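Local coordinates for protein 3-deoxy-D-manno-octulosonate 8-phosphate phosphatase KdsC (Haemophilus influenzae Rd, PDB 1K1E) that hydrolyses 3-deoxy-D-manno-octulosonate 8-phosphate to KDO and inorganic phosphate, a magnesium-dependent step of lipopolysaccharide biosynthesis, at residues 160-163 against 164-168. Residues are numbered along the deposited sequence; the frame is centred on the assembly and turned at random.
Sequences GKSS and VFDTA. With SO4 (sulfate ion), chain P.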
# COMPACT_ATOMS: atom_id res chain seq x y z
N GLY A 160 -12.01 -16.07 -27.36
CA GLY A 160 -11.06 -16.01 -28.48
C GLY A 160 -10.63 -14.60 -28.86
O GLY A 160 -10.22 -14.31 -30.02
N LYS A 161 -10.75 -13.69 -27.90
CA LYS A 161 -10.41 -12.27 -28.09
C LYS A 161 -9.18 -11.88 -27.29
O LYS A 161 -8.96 -10.68 -27.03
CB LYS A 161 -11.57 -11.39 -27.64
CG LYS A 161 -12.90 -11.77 -28.31
CD LYS A 161 -14.05 -10.90 -27.75
CE LYS A 161 -15.31 -10.91 -28.68
NZ LYS A 161 -16.59 -10.25 -28.20
N SER A 162 -8.36 -12.85 -26.95
CA SER A 162 -7.17 -12.54 -26.16
C SER A 162 -6.21 -11.62 -26.95
O SER A 162 -5.43 -10.87 -26.36
CB SER A 162 -6.40 -13.82 -25.75
OG SER A 162 -5.53 -14.28 -26.78
N SER A 163 -6.27 -11.66 -28.28
CA SER A 163 -5.34 -10.81 -29.04
C SER A 163 -5.35 -9.30 -28.72
O SER A 163 -4.33 -8.65 -28.95
CB SER A 163 -5.51 -11.03 -30.58
OG SER A 163 -6.68 -10.39 -31.07
N VAL A 164 -6.44 -8.76 -28.16
CA VAL A 164 -6.50 -7.34 -27.80
C VAL A 164 -5.52 -7.06 -26.64
O VAL A 164 -4.98 -5.95 -26.49
CB VAL A 164 -7.97 -6.94 -27.37
CG1 VAL A 164 -8.31 -7.52 -25.97
CG2 VAL A 164 -8.14 -5.43 -27.37
N PHE A 165 -5.25 -8.07 -25.81
CA PHE A 165 -4.31 -7.79 -24.73
C PHE A 165 -2.99 -8.51 -24.88
O PHE A 165 -2.02 -8.08 -24.27
CB PHE A 165 -4.92 -8.08 -23.36
CG PHE A 165 -5.31 -9.52 -23.13
CD1 PHE A 165 -4.36 -10.50 -22.94
CD2 PHE A 165 -6.67 -9.87 -23.01
CE1 PHE A 165 -4.74 -11.82 -22.63
CE2 PHE A 165 -7.03 -11.21 -22.69
CZ PHE A 165 -6.05 -12.14 -22.51
N ASP A 166 -2.93 -9.59 -25.65
CA ASP A 166 -1.66 -10.29 -25.75
C ASP A 166 -0.83 -10.04 -26.97
O ASP A 166 0.19 -10.69 -27.15
CB ASP A 166 -1.81 -11.79 -25.52
CG ASP A 166 -2.57 -12.49 -26.60
OD1 ASP A 166 -3.00 -13.63 -26.32
OD2 ASP A 166 -2.74 -11.95 -27.69
N THR A 167 -1.27 -9.11 -27.80
CA THR A 167 -0.47 -8.72 -28.96
C THR A 167 -0.47 -7.22 -29.20
O THR A 167 -1.48 -6.52 -28.98
CB THR A 167 -0.91 -9.42 -30.32
OG1 THR A 167 -2.21 -8.96 -30.74
CG2 THR A 167 -0.85 -10.92 -30.17
N ALA A 168 0.67 -6.74 -29.71
CA ALA A 168 0.81 -5.31 -30.05
C ALA A 168 -0.19 -4.96 -31.16
O ALA A 168 -0.86 -3.96 -31.09
CB ALA A 168 2.24 -5.00 -30.52
S SO4 P . 2.32 -8.89 -32.53
O1 SO4 P . 2.10 -9.53 -31.22
O2 SO4 P . 2.15 -9.89 -33.65
O3 SO4 P . 3.71 -8.37 -32.50
O4 SO4 P . 1.34 -7.79 -32.74
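Phe165 lies folded back over the peptide of Ser162, whose O stands 3.4 Å above the ring plane over its centre. The contact is at the start of the single-turn helix 163-166, which links helix 147-158, closed by a Schellman motif at Gly160, to the C-terminal helix 168-174. With CG between the backbone N and the carbonyl carbon (chi1 62°), the ring of Phe165 swings back over Ser162, where Ser162 CA makes a CH-pi contact 24° off the ring normal. The same Ser162 O accepts two backbone bonds, from Phe165 N and Asp166 N, each 2.9 Å long. Ser162 OG donates to Asp166 OD1 at 2.7 Å, meeting the carboxylate from above its plane and linking Ser162, just ahead of helix 163-166, to Asp166 at its end. The ring of Tyr130 of a second subunit meets that of Phe165 with the two planes inclined, which places the turn at a subunit interface of the homotetramer. At the exit, Thr167 is the N-cap of helix 168-174: its OG1 accepts from Gly170 N and donates to Ser163 O at 2.8 Å, somewhat tilted from that carbonyl plane.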